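PDB 5BZ1: suppressor protein MPT5 from Saccharomyces cerevisiae, which binds short sequence elements in the 3'-untranslated regions of target mRNAs through its Pumilio-homology domain and so regulates them post-transcriptionally. Local coordinates for residues Met40-Met45 with Gln67-Tyr72; Phe52-Ile57 with Val89-Ile94; Leu80-Ile85 with Gln103-Thr108; Asp107-Glu112 with Ile149-Pro154. One frame throughout, in Å; residues are numbered along the deposited sequence.

Starting from the N terminus, contact 1 closes the first loop, bringing helix 38-49 of Pumilio repeat 1 against the end of helix 62-69 of repeat 2. Contact 2 opens inside that loop, at helix 53-57, and closes beyond it at helix 89-93 of repeat 3, so the two cross. Contact 3 crosses contact 2 in the same way, joining helix 75-85 to helix 98-107, and follows contact 1 in series; K104 bonds back to Q67 between them. Contact 4 begins on the residues where contact 3 ends, D107 and T108, and ties repeat 3 to helix 141-151 of repeat 4. Together they link four successive repeats.

Contact 1: Met40-Met45 with Gln67-Tyr72; sequences MVRDLM and QKLCDY. With nucleotides of chain B.
R42 reaches across from its helix to grip a main-chain oxygen rather than a side chain: NH1 donates to the carbonyl O of Y72 at 2.8 Å. The contact joins two neighbouring Pumilio repeats of the PUF domain, with helix 38-49 of repeat 1 set against the end of helix 62-69 in repeat 2 and the turn that follows it. The N-H...O angle is 148°, and NH1 stands tilted from the carbonyl plane. With CG anti to the backbone N (chi1 177°) and a bend at chi3, the R42 chain lays CD beside CB of Y72 and turns the NE side of the guanidinium toward D43 while NH1 stays directed at Y72. NE forms a salt bridge with OD1 of the next residue, D43, at 3.1 Å; OD1 lies in the guanidinium plane but is itself approached from above its carboxylate. Two partners thus fix the rotation of the head group, and OD1 of D43 also accepts a bond from Q77. A leucine in place of R42 would probably leave the Y72 carbonyl without this donor and the D43 carboxylate without its adjacent cation. Beside the polar bridge, M45 and L69 lie side by side, pointing oppositely, SD of M45 coming within 3.8 Å of CD2 of L69, while CG of R42 lies 4.2 Å from CD1 of L69. L32 of helix 22-32 touches both R42 and L69. On the RNA-binding side of helix 62-69, Q67 extends toward U9 of chain B, where its NE2 donates to the base O4 at 2.8 Å.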
# COMPACT_ATOMS: atom_id res chain seq x y z
N MET A 40 -40.74 -6.09 12.28
CA MET A 40 -41.91 -5.62 11.54
C MET A 40 -41.65 -4.35 10.75
O MET A 40 -42.06 -4.24 9.59
CB MET A 40 -43.11 -5.43 12.47
CG MET A 40 -44.41 -5.19 11.71
SD MET A 40 -45.83 -5.16 12.81
CE MET A 40 -45.40 -3.75 13.84
N VAL A 41 -40.97 -3.38 11.36
CA VAL A 41 -40.65 -2.15 10.64
C VAL A 41 -39.65 -2.44 9.52
O VAL A 41 -39.67 -1.78 8.49
CB VAL A 41 -40.14 -1.02 11.57
CG1 VAL A 41 -38.66 -1.18 11.88
CG2 VAL A 41 -40.39 0.34 10.94
N ARG A 42 -38.80 -3.44 9.73
CA ARG A 42 -37.81 -3.83 8.74
C ARG A 42 -38.50 -4.39 7.50
O ARG A 42 -38.26 -3.94 6.38
CB ARG A 42 -36.86 -4.89 9.32
CG ARG A 42 -35.81 -5.42 8.35
CD ARG A 42 -35.17 -6.70 8.87
NE ARG A 42 -36.15 -7.77 8.99
CZ ARG A 42 -35.96 -8.89 9.69
NH1 ARG A 42 -34.83 -9.10 10.34
NH2 ARG A 42 -36.93 -9.80 9.74
N ASP A 43 -39.39 -5.35 7.73
CA ASP A 43 -40.10 -6.03 6.65
C ASP A 43 -41.04 -5.09 5.88
O ASP A 43 -41.10 -5.14 4.65
CB ASP A 43 -40.86 -7.23 7.20
CG ASP A 43 -39.94 -8.29 7.78
OD1 ASP A 43 -38.75 -8.30 7.42
OD2 ASP A 43 -40.42 -9.11 8.59
N LEU A 44 -41.77 -4.25 6.60
CA LEU A 44 -42.68 -3.29 5.98
C LEU A 44 -41.91 -2.29 5.11
O LEU A 44 -42.25 -2.04 3.95
CB LEU A 44 -43.50 -2.55 7.04
CG LEU A 44 -44.60 -3.35 7.75
CD1 LEU A 44 -45.08 -2.64 9.01
CD2 LEU A 44 -45.77 -3.58 6.82
N MET A 45 -40.86 -1.72 5.70
CA MET A 45 -39.99 -0.76 5.04
C MET A 45 -39.38 -1.34 3.77
O MET A 45 -39.37 -0.69 2.72
CB MET A 45 -38.87 -0.38 6.02
CG MET A 45 -37.89 0.65 5.56
SD MET A 45 -36.52 0.66 6.73
CE MET A 45 -37.38 0.77 8.30
N GLN A 67 -27.47 1.81 5.68
CA GLN A 67 -26.42 1.30 6.56
C GLN A 67 -27.00 0.65 7.82
O GLN A 67 -26.55 -0.41 8.24
CB GLN A 67 -25.45 2.41 6.94
CG GLN A 67 -24.53 2.87 5.82
CD GLN A 67 -23.56 3.94 6.27
OE1 GLN A 67 -22.60 3.66 6.98
NE2 GLN A 67 -23.81 5.18 5.86
N LYS A 68 -27.98 1.30 8.43
CA LYS A 68 -28.62 0.76 9.63
C LYS A 68 -29.29 -0.57 9.29
O LYS A 68 -29.15 -1.56 10.02
CB LYS A 68 -29.66 1.73 10.19
CG LYS A 68 -29.94 1.51 11.68
CD LYS A 68 -28.66 1.73 12.48
CE LYS A 68 -28.84 1.32 13.92
NZ LYS A 68 -27.78 1.93 14.78
N LEU A 69 -29.99 -0.58 8.17
CA LEU A 69 -30.69 -1.76 7.68
C LEU A 69 -29.75 -2.96 7.55
O LEU A 69 -30.16 -4.10 7.81
CB LEU A 69 -31.33 -1.43 6.33
CG LEU A 69 -32.78 -1.81 6.05
CD1 LEU A 69 -33.59 -1.97 7.33
CD2 LEU A 69 -33.42 -0.76 5.14
N CYS A 70 -28.50 -2.71 7.18
CA CYS A 70 -27.50 -3.77 7.05
C CYS A 70 -27.28 -4.56 8.34
O CYS A 70 -26.82 -5.70 8.31
CB CYS A 70 -26.16 -3.20 6.57
SG CYS A 70 -26.14 -2.75 4.82
N ASP A 71 -27.61 -3.96 9.48
CA ASP A 71 -27.46 -4.62 10.77
C ASP A 71 -28.65 -5.52 11.11
O ASP A 71 -28.60 -6.26 12.10
CB ASP A 71 -27.24 -3.59 11.88
CG ASP A 71 -25.87 -2.94 11.83
OD1 ASP A 71 -24.92 -3.59 11.34
OD2 ASP A 71 -25.74 -1.79 12.30
N TYR A 72 -29.70 -5.47 10.30
CA TYR A 72 -30.95 -6.15 10.64
C TYR A 72 -31.53 -7.05 9.53
O TYR A 72 -32.33 -7.94 9.81
CB TYR A 72 -32.01 -5.13 11.07
CG TYR A 72 -31.60 -4.30 12.27
CD1 TYR A 72 -31.80 -4.76 13.56
CD2 TYR A 72 -31.03 -3.04 12.10
CE1 TYR A 72 -31.43 -4.01 14.65
CE2 TYR A 72 -30.66 -2.28 13.20
CZ TYR A 72 -30.87 -2.77 14.47
OH TYR A 72 -30.50 -2.02 15.56
P U B 9 -18.15 12.23 8.94
OP1 U B 9 -18.68 11.09 9.73
OP2 U B 9 -17.07 12.01 7.95
O5' U B 9 -19.38 12.91 8.19
C5' U B 9 -19.21 13.96 7.26
C4' U B 9 -20.40 14.06 6.34
O4' U B 9 -20.46 12.87 5.52
C3' U B 9 -21.74 14.12 7.05
O3' U B 9 -22.09 15.44 7.43
C2' U B 9 -22.70 13.51 6.02
O2' U B 9 -23.12 14.48 5.07
C1' U B 9 -21.81 12.48 5.33
N1 U B 9 -21.98 11.11 5.84
C2 U B 9 -23.04 10.36 5.36
O2 U B 9 -23.84 10.79 4.55
N3 U B 9 -23.14 9.08 5.86
C4 U B 9 -22.29 8.49 6.78
O4 U B 9 -22.51 7.33 7.14
C5 U B 9 -21.21 9.32 7.22
C6 U B 9 -21.08 10.57 6.75

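Contact 2: Phe52-Ile57 with Val89-Ile94; sequences FFLDLI and VFQISI
I92 lies over two side chains of the facing helix, L54 and I57, and loses more surface to the contact than any other residue here. Its CG1 meets CD1 of L54 at 3.7 Å, with its own CD1 almost as near to that methyl. On its other branch, CG2 rests against CG2 of I57, also at 3.7 Å. The isoleucine therefore bridges residues three positions apart on helix 53-57, and I57 also touches its longer arm. In L54 CG stands anti to the backbone N (chi1 178°), which carries its two methyls out toward the other helix: CD1 goes to I92 and CD2 to the amide of Q91, whose OE1 stands 3.8 Å away. Q91 lies at the solvent-exposed border of an otherwise apolar contact, while I57 and I92 are buried. Within 89-94, OG of S93 donates to O of V89 at 2.6 Å; the same carbonyl takes the backbone N of S93 from the opposite face of its plane. The two short helices run nearly in the same direction, 21° apart, with their axes 11.0 Å from each other. Helix 53-57 belongs to Pumilio repeat 2 and helix 89-93 to repeat 3, so equivalent layers of adjacent repeats stack here. Helix 75-85 meets this layer where I85 touches L54, and on the far side F90, S93 and I94 pack on helix 129-137.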
# COMPACT_ATOMS: atom_id res chain seq x y z
N PHE A 52 -36.16 1.44 -4.84
CA PHE A 52 -35.38 2.68 -4.72
C PHE A 52 -34.03 2.47 -4.04
O PHE A 52 -33.43 3.44 -3.56
CB PHE A 52 -36.18 3.72 -3.93
CG PHE A 52 -37.55 4.00 -4.48
CD1 PHE A 52 -37.74 4.99 -5.43
CD2 PHE A 52 -38.65 3.28 -4.04
CE1 PHE A 52 -39.00 5.26 -5.93
CE2 PHE A 52 -39.92 3.54 -4.54
CZ PHE A 52 -40.09 4.53 -5.49
N PHE A 53 -33.57 1.23 -3.99
CA PHE A 53 -32.31 0.89 -3.33
C PHE A 53 -31.13 1.77 -3.78
O PHE A 53 -30.39 2.29 -2.94
CB PHE A 53 -31.97 -0.58 -3.54
CG PHE A 53 -32.65 -1.51 -2.58
CD1 PHE A 53 -32.96 -1.07 -1.29
CD2 PHE A 53 -32.99 -2.80 -2.95
CE1 PHE A 53 -33.58 -1.92 -0.39
CE2 PHE A 53 -33.62 -3.65 -2.05
CZ PHE A 53 -33.91 -3.21 -0.77
N LEU A 54 -30.97 1.93 -5.09
CA LEU A 54 -29.87 2.74 -5.61
C LEU A 54 -30.03 4.20 -5.22
O LEU A 54 -29.06 4.86 -4.83
CB LEU A 54 -29.77 2.61 -7.13
CG LEU A 54 -28.66 3.46 -7.76
CD1 LEU A 54 -27.30 3.05 -7.22
CD2 LEU A 54 -28.68 3.37 -9.28
N ASP A 55 -31.26 4.70 -5.32
CA ASP A 55 -31.56 6.09 -4.99
C ASP A 55 -31.22 6.40 -3.53
O ASP A 55 -30.57 7.41 -3.23
CB ASP A 55 -33.04 6.39 -5.25
CG ASP A 55 -33.51 5.89 -6.61
OD1 ASP A 55 -33.76 6.73 -7.51
OD2 ASP A 55 -33.62 4.66 -6.78
N LEU A 56 -31.64 5.52 -2.63
CA LEU A 56 -31.41 5.70 -1.20
C LEU A 56 -29.93 5.61 -0.83
O LEU A 56 -29.43 6.40 -0.02
CB LEU A 56 -32.21 4.66 -0.41
CG LEU A 56 -33.73 4.78 -0.58
CD1 LEU A 56 -34.45 3.72 0.24
CD2 LEU A 56 -34.20 6.17 -0.19
N ILE A 57 -29.22 4.66 -1.44
CA ILE A 57 -27.79 4.48 -1.23
C ILE A 57 -27.02 5.77 -1.53
O ILE A 57 -26.01 6.08 -0.88
CB ILE A 57 -27.26 3.31 -2.10
CG1 ILE A 57 -27.54 1.98 -1.39
CG2 ILE A 57 -25.77 3.44 -2.39
CD1 ILE A 57 -27.35 0.76 -2.28
N VAL A 89 -21.91 -0.44 -8.89
CA VAL A 89 -20.87 -0.23 -7.87
C VAL A 89 -19.90 0.91 -8.17
O VAL A 89 -19.41 1.55 -7.25
CB VAL A 89 -20.09 -1.53 -7.56
CG1 VAL A 89 -20.98 -2.53 -6.83
CG2 VAL A 89 -19.52 -2.15 -8.83
N PHE A 90 -19.62 1.16 -9.45
CA PHE A 90 -18.75 2.28 -9.80
C PHE A 90 -19.38 3.61 -9.43
O PHE A 90 -18.76 4.46 -8.79
CB PHE A 90 -18.39 2.29 -11.30
CG PHE A 90 -17.57 3.49 -11.71
CD1 PHE A 90 -16.21 3.54 -11.42
CD2 PHE A 90 -18.15 4.57 -12.37
CE1 PHE A 90 -15.44 4.65 -11.79
CE2 PHE A 90 -17.39 5.67 -12.74
CZ PHE A 90 -16.04 5.71 -12.45
N GLN A 91 -20.63 3.80 -9.85
CA GLN A 91 -21.38 5.02 -9.56
C GLN A 91 -21.51 5.23 -8.06
O GLN A 91 -21.40 6.35 -7.55
CB GLN A 91 -22.77 4.94 -10.19
CG GLN A 91 -23.73 6.03 -9.74
CD GLN A 91 -25.13 5.81 -10.26
OE1 GLN A 91 -25.44 4.76 -10.81
NE2 GLN A 91 -25.98 6.81 -10.09
N ILE A 92 -21.76 4.14 -7.34
CA ILE A 92 -21.91 4.19 -5.90
C ILE A 92 -20.59 4.54 -5.20
O ILE A 92 -20.57 5.36 -4.28
CB ILE A 92 -22.45 2.85 -5.37
CG1 ILE A 92 -23.88 2.62 -5.88
CG2 ILE A 92 -22.43 2.82 -3.86
CD1 ILE A 92 -24.41 1.22 -5.64
N SER A 93 -19.50 3.92 -5.63
CA SER A 93 -18.20 4.09 -4.98
C SER A 93 -17.62 5.50 -5.08
O SER A 93 -16.95 5.97 -4.16
CB SER A 93 -17.20 3.06 -5.52
OG SER A 93 -17.70 1.75 -5.36
N ILE A 94 -17.88 6.18 -6.19
CA ILE A 94 -17.39 7.55 -6.38
C ILE A 94 -18.29 8.57 -5.69
O ILE A 94 -17.96 9.76 -5.62
CB ILE A 94 -17.29 7.93 -7.87
CG1 ILE A 94 -18.68 7.94 -8.51
CG2 ILE A 94 -16.35 6.99 -8.61
CD1 ILE A 94 -18.66 8.33 -9.98

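Contact 3: Leu80-Ile85 with Gln103-Thr108. With nucleotides of chain B.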
# COMPACT_ATOMS: atom_id res chain seq x y z
N LEU A 80 -30.99 -9.87 -2.07
CA LEU A 80 -31.84 -9.17 -3.03
C LEU A 80 -31.39 -7.72 -3.22
O LEU A 80 -31.36 -7.22 -4.34
CB LEU A 80 -33.31 -9.24 -2.62
CG LEU A 80 -34.31 -8.53 -3.53
CD1 LEU A 80 -34.12 -8.97 -4.97
CD2 LEU A 80 -35.74 -8.77 -3.08
N LEU A 81 -31.03 -7.06 -2.11
CA LEU A 81 -30.49 -5.70 -2.16
C LEU A 81 -29.24 -5.64 -3.05
O LEU A 81 -29.11 -4.75 -3.90
CB LEU A 81 -30.16 -5.20 -0.75
CG LEU A 81 -29.21 -3.99 -0.63
CD1 LEU A 81 -29.81 -2.75 -1.26
CD2 LEU A 81 -28.84 -3.72 0.82
N ILE A 82 -28.32 -6.58 -2.84
CA ILE A 82 -27.08 -6.61 -3.59
C ILE A 82 -27.34 -6.99 -5.05
O ILE A 82 -26.71 -6.44 -5.96
CB ILE A 82 -26.06 -7.57 -2.94
CG1 ILE A 82 -25.61 -7.01 -1.59
CG2 ILE A 82 -24.85 -7.78 -3.84
CD1 ILE A 82 -24.67 -7.92 -0.81
N GLN A 83 -28.28 -7.90 -5.28
CA GLN A 83 -28.69 -8.27 -6.63
C GLN A 83 -29.20 -7.06 -7.41
O GLN A 83 -29.01 -6.97 -8.62
CB GLN A 83 -29.77 -9.35 -6.59
CG GLN A 83 -29.26 -10.78 -6.75
CD GLN A 83 -30.27 -11.83 -6.31
OE1 GLN A 83 -31.33 -11.49 -5.77
NE2 GLN A 83 -29.96 -13.09 -6.55
N THR A 84 -29.83 -6.13 -6.70
CA THR A 84 -30.43 -4.96 -7.32
C THR A 84 -29.37 -3.94 -7.77
O THR A 84 -29.50 -3.33 -8.83
CB THR A 84 -31.44 -4.27 -6.38
OG1 THR A 84 -32.39 -5.23 -5.92
CG2 THR A 84 -32.17 -3.14 -7.10
N ILE A 85 -28.32 -3.77 -6.96
CA ILE A 85 -27.40 -2.66 -7.17
C ILE A 85 -25.97 -3.01 -7.61
O ILE A 85 -25.18 -2.11 -7.86
CB ILE A 85 -27.34 -1.74 -5.91
CG1 ILE A 85 -26.94 -2.53 -4.66
CG2 ILE A 85 -28.67 -1.05 -5.69
CD1 ILE A 85 -25.45 -2.61 -4.42
N GLN A 103 -19.48 0.51 1.69
CA GLN A 103 -18.53 0.04 2.69
C GLN A 103 -19.26 -0.79 3.76
O GLN A 103 -18.78 -1.84 4.17
CB GLN A 103 -17.81 1.21 3.36
CG GLN A 103 -16.75 1.89 2.51
CD GLN A 103 -16.26 3.19 3.14
OE1 GLN A 103 -15.77 3.20 4.26
NE2 GLN A 103 -16.42 4.29 2.41
N LYS A 104 -20.41 -0.29 4.20
CA LYS A 104 -21.20 -0.98 5.21
C LYS A 104 -21.74 -2.31 4.68
O LYS A 104 -21.72 -3.32 5.38
CB LYS A 104 -22.36 -0.10 5.69
CG LYS A 104 -23.15 -0.70 6.85
CD LYS A 104 -22.24 -1.01 8.04
CE LYS A 104 -23.00 -1.67 9.18
NZ LYS A 104 -23.92 -0.73 9.88
N ILE A 105 -22.22 -2.29 3.44
CA ILE A 105 -22.75 -3.49 2.79
C ILE A 105 -21.68 -4.58 2.71
O ILE A 105 -21.91 -5.72 3.11
CB ILE A 105 -23.31 -3.18 1.39
CG1 ILE A 105 -24.59 -2.35 1.52
CG2 ILE A 105 -23.59 -4.46 0.62
CD1 ILE A 105 -25.14 -1.84 0.19
N ILE A 106 -20.51 -4.22 2.18
CA ILE A 106 -19.37 -5.14 2.11
C ILE A 106 -19.01 -5.65 3.51
O ILE A 106 -18.73 -6.83 3.69
CB ILE A 106 -18.13 -4.45 1.48
CG1 ILE A 106 -18.38 -4.15 0.01
CG2 ILE A 106 -16.89 -5.32 1.64
CD1 ILE A 106 -17.40 -3.16 -0.59
N ASP A 107 -19.03 -4.74 4.48
CA ASP A 107 -18.61 -5.07 5.84
C ASP A 107 -19.53 -6.08 6.52
O ASP A 107 -19.14 -6.74 7.48
CB ASP A 107 -18.53 -3.80 6.69
CG ASP A 107 -17.67 -3.97 7.93
OD1 ASP A 107 -16.53 -4.47 7.80
OD2 ASP A 107 -18.14 -3.61 9.03
N THR A 108 -20.76 -6.20 6.01
CA THR A 108 -21.76 -7.07 6.62
C THR A 108 -22.32 -8.15 5.69
O THR A 108 -23.46 -8.58 5.87
CB THR A 108 -22.95 -6.26 7.19
OG1 THR A 108 -23.58 -5.52 6.13
CG2 THR A 108 -22.48 -5.29 8.26
P U B 7 -10.90 14.25 3.37
OP1 U B 7 -11.73 14.74 2.23
OP2 U B 7 -10.14 15.25 4.18
O5' U B 7 -11.84 13.40 4.34
C5' U B 7 -12.85 14.02 5.13
C4' U B 7 -13.19 13.22 6.36
O4' U B 7 -14.14 12.16 6.00
C3' U B 7 -12.02 12.52 7.05
O3' U B 7 -12.25 12.48 8.46
C2' U B 7 -12.11 11.10 6.49
O2' U B 7 -11.48 10.11 7.28
C1' U B 7 -13.62 10.91 6.41
N1 U B 7 -14.07 9.88 5.47
C2 U B 7 -14.48 8.67 6.00
O2 U B 7 -14.45 8.43 7.19
N3 U B 7 -14.91 7.74 5.08
C4 U B 7 -14.98 7.90 3.71
O4 U B 7 -15.39 6.96 3.02
C5 U B 7 -14.55 9.19 3.24
C6 U B 7 -14.12 10.12 4.11
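Q103, at the start of the segment 103-108, faces the RNA, while I105, two residues on, packs against I82 and L81 of helix 75-85. The Q103 chain is extended beyond CG and brings NE2 to O4 of U7 of chain B, at 2.9 Å with an N-H...O angle of 165°. A leucine at Q103 would probably leave O4 of this uridine without its amide donor and weaken recognition of the base at this position. K104 turns back toward repeat 2, where its NZ bonds to O of Q67. I105 then carries the contact between the helices. With CG1 beside the backbone N (chi1 -69°), CG2 takes the place opposite that N and lies along CG1 and CD1 of I82, the latter at 3.9 Å. Its longer arm points the other way, so that CD1 meets CD2 of L81 tip to tip at 4.2 Å. All three side chains are buried, and their contact is wholly apolar. I106 turns away from helix 75-85 and packs on helix 141-151 instead. T108 leaves the helix, its OG1 donating to O of K104 at 3.0 Å, and its own carbonyl accepts from K78. Helix 98-107 thus offers a glutamine to the nucleotide and hydrophobic side chains to helices 75-85 and 141-151. This division of labour is that of the PUF scaffold, in which the RNA-facing helices of successive Pumilio repeats present base-contacting side chains along one surface.

Contact 4: Asp107-Glu112 with Ile149-Pro154; sequences DTVDNE and IFKFSP
K151 gives up the most surface here, bridging to D107 by its ammonium group and to V109 by its aliphatic chain. Leaving the end of its helix with CG anti to the backbone N (chi1 -177°), it bends once at chi2 and then runs straight to NZ, which donates to the carbonyl O of D107 at 3.1 Å. The approach comes from above the carbonyl plane, with a C=O...N angle of 125°. A water widens the grip, accepting from NZ at 2.9 Å and donating to O of V109 at 2.6 Å, so one ammonium ties down the carbonyls of D107, at the helix end, and V109, in the turn. The D107 carboxylate lies near as well, OD1 being 4.8 Å from NZ; this is no direct contact, but its opposite charge would be expected to favour the cation there. V109 supplies the apolar half. It runs antiparallel beside the lysine chain, CG2 at 3.9 Å from CE, and the same methyl reaches the edge of the F152 ring, 4.4 Å from CE1. F152, the first residue beyond the helix, is buried and also packs on I115 and I119. The turn between helices 98-107 and 112-121 of Pumilio repeat 3 is thus held to the end of helix 141-151 in repeat 4. Helix 112-121 lies against both V109 and F152, and helix 179-189 packs on I149 and F150.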
# COMPACT_ATOMS: atom_id res chain seq x y z
N ASP A 107 -19.03 -4.74 4.48
CA ASP A 107 -18.61 -5.07 5.84
C ASP A 107 -19.53 -6.08 6.52
O ASP A 107 -19.14 -6.74 7.48
CB ASP A 107 -18.53 -3.80 6.69
CG ASP A 107 -17.67 -3.97 7.93
OD1 ASP A 107 -16.53 -4.47 7.80
OD2 ASP A 107 -18.14 -3.61 9.03
N THR A 108 -20.76 -6.20 6.01
CA THR A 108 -21.76 -7.07 6.62
C THR A 108 -22.32 -8.15 5.69
O THR A 108 -23.46 -8.58 5.87
CB THR A 108 -22.95 -6.26 7.19
OG1 THR A 108 -23.58 -5.52 6.13
CG2 THR A 108 -22.48 -5.29 8.26
N VAL A 109 -21.54 -8.57 4.70
CA VAL A 109 -21.98 -9.67 3.83
C VAL A 109 -22.21 -10.95 4.63
O VAL A 109 -21.47 -11.23 5.57
CB VAL A 109 -20.99 -9.95 2.67
CG1 VAL A 109 -21.05 -8.84 1.63
CG2 VAL A 109 -19.57 -10.13 3.20
N ASP A 110 -23.23 -11.71 4.25
CA ASP A 110 -23.61 -12.91 4.99
C ASP A 110 -22.93 -14.16 4.46
O ASP A 110 -22.66 -15.10 5.21
CB ASP A 110 -25.13 -13.11 4.92
CG ASP A 110 -25.90 -12.00 5.59
OD1 ASP A 110 -25.67 -11.75 6.79
OD2 ASP A 110 -26.75 -11.38 4.91
N ASN A 111 -22.65 -14.18 3.15
CA ASN A 111 -22.18 -15.39 2.50
C ASN A 111 -21.44 -15.14 1.19
O ASN A 111 -21.33 -14.00 0.73
CB ASN A 111 -23.36 -16.34 2.26
CG ASN A 111 -24.48 -15.68 1.46
OD1 ASN A 111 -24.25 -15.12 0.39
ND2 ASN A 111 -25.70 -15.74 1.99
N GLU A 112 -20.96 -16.23 0.60
CA GLU A 112 -20.18 -16.20 -0.63
C GLU A 112 -20.98 -15.68 -1.82
O GLU A 112 -20.45 -14.97 -2.68
CB GLU A 112 -19.67 -17.61 -0.94
CG GLU A 112 -18.67 -17.70 -2.08
CD GLU A 112 -17.24 -17.72 -1.59
OE1 GLU A 112 -17.02 -17.45 -0.39
OE2 GLU A 112 -16.33 -18.02 -2.40
N ILE A 149 -10.43 -5.20 -0.06
CA ILE A 149 -9.11 -5.78 0.18
C ILE A 149 -9.02 -6.43 1.56
O ILE A 149 -8.39 -7.49 1.71
CB ILE A 149 -8.01 -4.71 -0.00
CG1 ILE A 149 -7.81 -4.41 -1.49
CG2 ILE A 149 -6.70 -5.15 0.62
CD1 ILE A 149 -6.86 -3.25 -1.77
N PHE A 150 -9.65 -5.83 2.56
CA PHE A 150 -9.58 -6.35 3.92
C PHE A 150 -10.70 -7.32 4.29
O PHE A 150 -10.55 -8.12 5.21
CB PHE A 150 -9.52 -5.21 4.94
CG PHE A 150 -8.20 -4.48 4.95
CD1 PHE A 150 -7.06 -5.09 5.47
CD2 PHE A 150 -8.10 -3.19 4.44
CE1 PHE A 150 -5.84 -4.42 5.48
CE2 PHE A 150 -6.89 -2.52 4.45
CZ PHE A 150 -5.76 -3.14 4.97
N LYS A 151 -11.81 -7.26 3.56
CA LYS A 151 -12.97 -8.10 3.86
C LYS A 151 -13.00 -9.39 3.03
O LYS A 151 -13.39 -10.45 3.53
CB LYS A 151 -14.26 -7.30 3.64
CG LYS A 151 -15.55 -8.06 3.99
CD LYS A 151 -15.67 -8.30 5.49
CE LYS A 151 -17.01 -8.95 5.83
NZ LYS A 151 -17.16 -9.18 7.30
N PHE A 152 -12.59 -9.30 1.76
CA PHE A 152 -12.71 -10.43 0.84
C PHE A 152 -11.44 -11.27 0.77
O PHE A 152 -10.35 -10.80 1.09
CB PHE A 152 -13.06 -9.94 -0.57
CG PHE A 152 -14.39 -9.25 -0.67
CD1 PHE A 152 -15.37 -9.43 0.30
CD2 PHE A 152 -14.67 -8.43 -1.76
CE1 PHE A 152 -16.60 -8.79 0.20
CE2 PHE A 152 -15.90 -7.79 -1.87
CZ PHE A 152 -16.87 -7.97 -0.89
N SER A 153 -11.59 -12.53 0.35
CA SER A 153 -10.45 -13.39 0.08
C SER A 153 -9.67 -12.89 -1.13
O SER A 153 -10.27 -12.40 -2.09
CB SER A 153 -10.92 -14.82 -0.19
OG SER A 153 -9.83 -15.65 -0.56
N PRO A 154 -8.34 -13.00 -1.08
CA PRO A 154 -7.48 -12.61 -2.21
C PRO A 154 -7.85 -13.33 -3.51
O PRO A 154 -7.53 -12.82 -4.59
CB PRO A 154 -6.08 -13.04 -1.74
CG PRO A 154 -6.15 -12.88 -0.25
CD PRO A 154 -7.55 -13.33 0.12
O HOH W 1 -19.90 -10.08 7.31